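Local atomic coordinates of conserved hypothetical protein (Caulobacter vibrioides, PDB entry 1XFJ), a protein that probably acts as a purine nucleoside phosphorylase of the YfiH/LACC1 family, cleaving inosine and methylthioadenosine with phosphate and deaminating adenosine. Residues Leu152-Pro156 with Ala157-Gly161; Phe209-Asp212 with Arg213-Thr216. All coordinates share one frame; numbering follows the deposited sequence.

Contact 1 (Leu152-Pro156 with Ala157-Gly161)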
ATOM      1  N   LEU A 152      -7.910 -18.728  -3.675  1.00  5.44           N
ATOM      2  CA  LEU A 152      -8.933 -18.817  -2.644  1.00  6.24           C
ATOM      3  C   LEU A 152     -10.337 -18.839  -3.230  1.00  7.13           C
ATOM      4  O   LEU A 152     -11.314 -19.023  -2.500  1.00  7.60           O
ATOM      5  CB  LEU A 152      -8.803 -17.660  -1.650  1.00  6.61           C
ATOM      6  CG  LEU A 152      -7.496 -17.593  -0.856  1.00  6.95           C
ATOM      7  CD1 LEU A 152      -7.601 -16.495   0.191  1.00  6.64           C
ATOM      8  CD2 LEU A 152      -7.217 -18.930  -0.186  1.00  9.77           C
ATOM      9  N   GLY A 153     -10.438 -18.644  -4.544  1.00  6.42           N
ATOM     10  CA  GLY A 153     -11.737 -18.671  -5.192  1.00  6.40           C
ATOM     11  C   GLY A 153     -12.153 -17.427  -5.958  1.00  5.56           C
ATOM     12  O   GLY A 153     -13.226 -17.410  -6.563  1.00  5.18           O
ATOM     13  N   ALA A 154     -11.323 -16.387  -5.944  1.00  3.73           N
ATOM     14  CA  ALA A 154     -11.657 -15.149  -6.648  1.00  4.79           C
ATOM     15  C   ALA A 154     -11.599 -15.295  -8.166  1.00  5.41           C
ATOM     16  O   ALA A 154     -11.078 -16.280  -8.692  1.00  4.39           O
ATOM     17  CB  ALA A 154     -10.722 -14.020  -6.202  1.00  4.00           C
ATOM     18  N   SER A 155     -12.158 -14.306  -8.857  1.00  4.77           N
ATOM     19  CA  SER A 155     -12.166 -14.262 -10.315  1.00  6.34           C
ATOM     20  C   SER A 155     -11.612 -12.907 -10.731  1.00  5.84           C
ATOM     21  O   SER A 155     -12.163 -11.872 -10.358  1.00  4.76           O
ATOM     22  CB  SER A 155     -13.591 -14.406 -10.858  1.00  6.49           C
ATOM     23  OG  SER A 155     -13.617 -14.132 -12.249  1.00  9.66           O
ATOM     24  N   PRO A 156     -10.518 -12.894 -11.510  1.00  5.55           N
ATOM     25  CA  PRO A 156      -9.930 -11.624 -11.946  1.00  5.68           C
ATOM     26  C   PRO A 156     -10.968 -10.614 -12.434  1.00  6.74           C
ATOM     27  O   PRO A 156     -11.014  -9.477 -11.968  1.00  6.05           O
ATOM     28  CB  PRO A 156      -8.981 -12.054 -13.063  1.00  6.21           C
ATOM     29  CG  PRO A 156      -8.511 -13.394 -12.591  1.00  6.62           C
ATOM     30  CD  PRO A 156      -9.795 -14.038 -12.095  1.00  5.55           C
ATOM     31  N   ALA A 157     -11.809 -11.043 -13.368  1.00  6.07           N
ATOM     32  CA  ALA A 157     -12.828 -10.172 -13.947  1.00  7.55           C
ATOM     33  C   ALA A 157     -13.863  -9.621 -12.968  1.00  8.31           C
ATOM     34  O   ALA A 157     -14.712  -8.818 -13.354  1.00 10.69           O
ATOM     35  CB  ALA A 157     -13.536 -10.898 -15.091  1.00  6.56           C
ATOM     36  N   ASN A 158     -13.806 -10.041 -11.709  1.00  6.16           N
ATOM     37  CA  ASN A 158     -14.764  -9.542 -10.729  1.00  8.23           C
ATOM     38  C   ASN A 158     -14.070  -8.802  -9.591  1.00  7.65           C
ATOM     39  O   ASN A 158     -14.700  -8.438  -8.600  1.00  8.58           O
ATOM     40  CB  ASN A 158     -15.589 -10.694 -10.155  1.00  8.15           C
ATOM     41  CG  ASN A 158     -16.968 -10.250  -9.714  1.00 13.26           C
ATOM     42  OD1 ASN A 158     -17.784  -9.826 -10.536  1.00 13.57           O
ATOM     43  ND2 ASN A 158     -17.235 -10.335  -8.416  1.00 12.02           N
ATOM     44  N   ILE A 159     -12.769  -8.572  -9.741  1.00  5.37           N
ATOM     45  CA  ILE A 159     -11.996  -7.888  -8.713  1.00  5.34           C
ATOM     46  C   ILE A 159     -11.926  -6.377  -8.898  1.00  6.89           C
ATOM     47  O   ILE A 159     -11.822  -5.880 -10.018  1.00  7.48           O
ATOM     48  CB  ILE A 159     -10.540  -8.434  -8.664  1.00  5.36           C
ATOM     49  CG1 ILE A 159     -10.538  -9.868  -8.139  1.00  5.17           C
ATOM     50  CG2 ILE A 159      -9.665  -7.536  -7.785  1.00  8.67           C
ATOM     51  CD1 ILE A 159      -9.192 -10.566  -8.276  1.00  5.23           C
ATOM     52  N   THR A 160     -12.009  -5.652  -7.785  1.00  7.12           N
ATOM     53  CA  THR A 160     -11.885  -4.198  -7.802  1.00  5.48           C
ATOM     54  C   THR A 160     -10.560  -3.922  -7.093  1.00  4.64           C
ATOM     55  O   THR A 160     -10.275  -4.507  -6.042  1.00  4.98           O
ATOM     56  CB  THR A 160     -13.037  -3.503  -7.034  1.00  5.74           C
ATOM     57  OG1 THR A 160     -14.260  -3.657  -7.764  1.00  4.96           O
ATOM     58  CG2 THR A 160     -12.752  -2.014  -6.860  1.00  4.01           C
ATOM     59  N   GLY A 161      -9.744  -3.055  -7.682  1.00  3.95           N
ATOM     60  CA  GLY A 161      -8.455  -2.731  -7.095  1.00  4.64           C
ATOM     61  C   GLY A 161      -8.222  -1.235  -7.067  1.00  3.18           C
ATOM     62  O   GLY A 161      -8.396  -0.552  -8.077  1.00  4.27           O
TER
HETATM   63  O   HOH W   1     -12.038 -13.662 -14.585  1.00  9.97           O
HETATM   64  O   HOH W   2     -12.169  -6.846 -12.665  1.00 13.46           O
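Ser155 and Asn158 close the first of two overlapping 3-10 turns in the link from helix 141-151 to strand 160-163. Asn158 N donates to Ser155 O at 2.8 Å. One residue on, Ile159 N donates to Pro156 O at 3.0 Å. Both donors stand above the plane of the carbonyl they meet, by 46° and 54°, and neither uses a lone-pair direction. The tightly packed part is the inner side, under Ile159. Its CG1 lies beside the backbone N (chi1 -69°), which turns this branch back onto the first turn. Ile159 CG1 rests 3.4 Å from Ser155 O. The chain then runs out extended, and Ile159 CD1 reaches Pro156 CA at 3.9 Å and Ala154 CB at 4.3 Å. Ile159 also packs on Val146 and Met149 of helix 141-151 and on Leu119 of strand 115-121, so the isoleucine is a buried wedge between helix and sheet. The outer side is looser and wetter. Ala157 is exposed there, and its methyl lies against Glu220. Water 1 spans the gap between Ser155 OG and Ala157 N, 2.9 Å from each, and accepts from the amide. A second water, water 2, can donate to Ile159 O at 2.8 Å or to Pro156 O, though it has more acceptors in reach than protons. Asn158 sends its amide to Asp121, whose carboxylate also takes the Ser155 N-H through its other oxygen. Asp121 therefore ties both ends of the first turn to strand 115-121. The chemistry implies a turn fixed by backbone bonds and one carboxylate, with Ile159 packed against the inside and a water taking the Ala157 N-H.

Contact 2 (Phe209-Asp212 with Arg213-Thr216)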
ATOM      1  N   PHE A 209       1.615   3.343 -13.333  1.00  3.03           N
ATOM      2  CA  PHE A 209       2.233   2.062 -13.649  1.00  3.04           C
ATOM      3  C   PHE A 209       1.517   0.942 -12.902  1.00  4.35           C
ATOM      4  O   PHE A 209       1.277  -0.128 -13.453  1.00  4.72           O
ATOM      5  CB  PHE A 209       3.709   2.049 -13.263  1.00  3.05           C
ATOM      6  CG  PHE A 209       4.391   0.748 -13.573  1.00  3.14           C
ATOM      7  CD1 PHE A 209       4.639   0.378 -14.890  1.00  4.72           C
ATOM      8  CD2 PHE A 209       4.740  -0.132 -12.553  1.00  4.31           C
ATOM      9  CE1 PHE A 209       5.224  -0.852 -15.192  1.00  4.26           C
ATOM     10  CE2 PHE A 209       5.324  -1.365 -12.842  1.00  4.14           C
ATOM     11  CZ  PHE A 209       5.566  -1.726 -14.163  1.00  4.73           C
ATOM     12  N   VAL A 210       1.184   1.193 -11.639  1.00  4.26           N
ATOM     13  CA  VAL A 210       0.485   0.198 -10.834  1.00  3.92           C
ATOM     14  C   VAL A 210      -0.913  -0.068 -11.399  1.00  5.47           C
ATOM     15  O   VAL A 210      -1.387  -1.205 -11.380  1.00  3.02           O
ATOM     16  CB  VAL A 210       0.377   0.659  -9.368  1.00  3.37           C
ATOM     17  CG1 VAL A 210      -0.438  -0.337  -8.560  1.00  4.44           C
ATOM     18  CG2 VAL A 210       1.776   0.795  -8.774  1.00  5.06           C
ATOM     19  N   LEU A 211      -1.572   0.976 -11.897  1.00  4.44           N
ATOM     20  CA  LEU A 211      -2.901   0.801 -12.484  1.00  5.49           C
ATOM     21  C   LEU A 211      -2.768  -0.073 -13.728  1.00  5.61           C
ATOM     22  O   LEU A 211      -3.652  -0.876 -14.031  1.00  4.87           O
ATOM     23  CB  LEU A 211      -3.520   2.156 -12.846  1.00  3.12           C
ATOM     24  CG  LEU A 211      -4.066   2.968 -11.663  1.00  4.77           C
ATOM     25  CD1 LEU A 211      -4.420   4.377 -12.118  1.00  4.53           C
ATOM     26  CD2 LEU A 211      -5.290   2.269 -11.076  1.00  4.56           C
ATOM     27  N   ASP A 212      -1.649   0.077 -14.435  1.00  4.49           N
ATOM     28  CA  ASP A 212      -1.391  -0.721 -15.631  1.00  6.49           C
ATOM     29  C   ASP A 212      -1.203  -2.186 -15.230  1.00  6.24           C
ATOM     30  O   ASP A 212      -1.645  -3.093 -15.936  1.00  7.51           O
ATOM     31  CB  ASP A 212      -0.130  -0.224 -16.349  1.00  7.67           C
ATOM     32  CG  ASP A 212       0.298  -1.145 -17.485  1.00  9.97           C
ATOM     33  OD1 ASP A 212      -0.375  -1.159 -18.535  1.00 11.40           O
ATOM     34  OD2 ASP A 212       1.308  -1.860 -17.320  1.00 12.42           O
ATOM     35  N   ARG A 213      -0.542  -2.414 -14.097  1.00  4.86           N
ATOM     36  CA  ARG A 213      -0.317  -3.774 -13.622  1.00  5.28           C
ATOM     37  C   ARG A 213      -1.652  -4.418 -13.255  1.00  4.73           C
ATOM     38  O   ARG A 213      -1.880  -5.599 -13.531  1.00  5.35           O
ATOM     39  CB  ARG A 213       0.619  -3.779 -12.407  1.00  5.13           C
ATOM     40  CG  ARG A 213       2.053  -3.336 -12.695  1.00  4.46           C
ATOM     41  CD  ARG A 213       2.763  -4.274 -13.664  1.00  7.58           C
ATOM     42  NE  ARG A 213       2.367  -4.055 -15.054  1.00  9.37           N
ATOM     43  CZ  ARG A 213       2.738  -4.836 -16.065  1.00 12.48           C
ATOM     44  NH1 ARG A 213       3.512  -5.891 -15.839  1.00 13.25           N
ATOM     45  NH2 ARG A 213       2.344  -4.562 -17.302  1.00 14.35           N
ATOM     46  N   LEU A 214      -2.532  -3.640 -12.633  1.00  5.09           N
ATOM     47  CA  LEU A 214      -3.850  -4.138 -12.257  1.00  4.43           C
ATOM     48  C   LEU A 214      -4.606  -4.536 -13.521  1.00  5.40           C
ATOM     49  O   LEU A 214      -5.192  -5.618 -13.595  1.00  3.49           O
ATOM     50  CB  LEU A 214      -4.626  -3.054 -11.507  1.00  3.73           C
ATOM     51  CG  LEU A 214      -4.203  -2.868 -10.049  1.00  3.01           C
ATOM     52  CD1 LEU A 214      -4.743  -1.555  -9.500  1.00  3.03           C
ATOM     53  CD2 LEU A 214      -4.721  -4.056  -9.241  1.00  4.81           C
ATOM     54  N   ALA A 215      -4.581  -3.650 -14.511  1.00  4.88           N
ATOM     55  CA  ALA A 215      -5.256  -3.896 -15.779  1.00  6.19           C
ATOM     56  C   ALA A 215      -4.715  -5.150 -16.451  1.00  7.10           C
ATOM     57  O   ALA A 215      -5.478  -5.957 -16.987  1.00  7.33           O
ATOM     58  CB  ALA A 215      -5.080  -2.701 -16.702  1.00  5.06           C
ATOM     59  N   THR A 216      -3.397  -5.310 -16.425  1.00  6.71           N
ATOM     60  CA  THR A 216      -2.771  -6.472 -17.042  1.00  8.98           C
ATOM     61  C   THR A 216      -3.121  -7.748 -16.283  1.00  9.10           C
ATOM     62  O   THR A 216      -3.122  -8.842 -16.857  1.00  8.85           O
ATOM     63  CB  THR A 216      -1.238  -6.301 -17.110  1.00  9.71           C
ATOM     64  OG1 THR A 216      -0.928  -5.127 -17.870  1.00 12.98           O
ATOM     65  CG2 THR A 216      -0.591  -7.507 -17.784  1.00 12.02           C
TER
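Phe209 and Arg213 are one turn apart on the alpha-helix 206-216, and their side chains meet along it. The backbone bonds follow the regular i to i+4 pattern. Arg213 N donates to Phe209 O at 3.0 Å, and Leu214 and Ala215 bond in the same way to Val210 and Leu211. The aromatic contact is a CH-pi interaction. Arg213 CG lies over one face of the Phe209 ring, 4.2 Å from its centroid and 27° off the normal. Arg213 CD lies toward the rim, 3.8 Å from Phe209 CZ. The ring also meets Phe182 edge-to-face, so Phe209 is held by partners inside and outside its helix. The charged contact joins neighbours in sequence. The arginine chain bends twice (chi2 -63°, chi3 78°), which brings its guanidinium alongside Asp212. Arg213 NH2 reaches the syn side of Asp212 OD2 at 2.9 Å, and this oxygen lies near the guanidinium plane. Arg213 NE adds a weak bond to the same Asp212 OD2 at 3.3 Å. The other carboxylate oxygen, Asp212 OD1, forms a salt bridge with Arg191. The aspartate thus sits between two arginines, which would be expected to favour its charged form. The apolar contact lies on the side of the helix that faces the sheet. Leu211 CD2 and Leu214 CD1 touch at 4.2 Å, and both leucines, with Val210, pack on Val163 of strand 160-163. The last turn of the helix ends with a shared acceptor. Asp212 O takes bonds from Thr216 N and Thr216 OG1, each 2.9 Å away, and the two donors approach from opposite faces of the carbonyl plane.

Contact 1 and contact 2 follow one another in the chain, with centres about 15 Å apart. They meet where Gly161 O lies 4.0 Å from Leu214 CD1, a packing contact. Contact 1 leads into strand 160-163, and the helix of contact 2 packs side chains on that strand and on its parallel neighbour 221-224. Leu119 of strand 115-121 is a shared floor, touched by Ile159 and by Leu214. The two contacts therefore pack against the same mixed sheet. Their centres are about 18 Å and 14 Å from the centre of the chain. Contact 1 is a turn feeding a strand, and contact 2 a helix covering the sheet. No ligand or metal lies among the atoms of either contact, so both are read as packing within the fold.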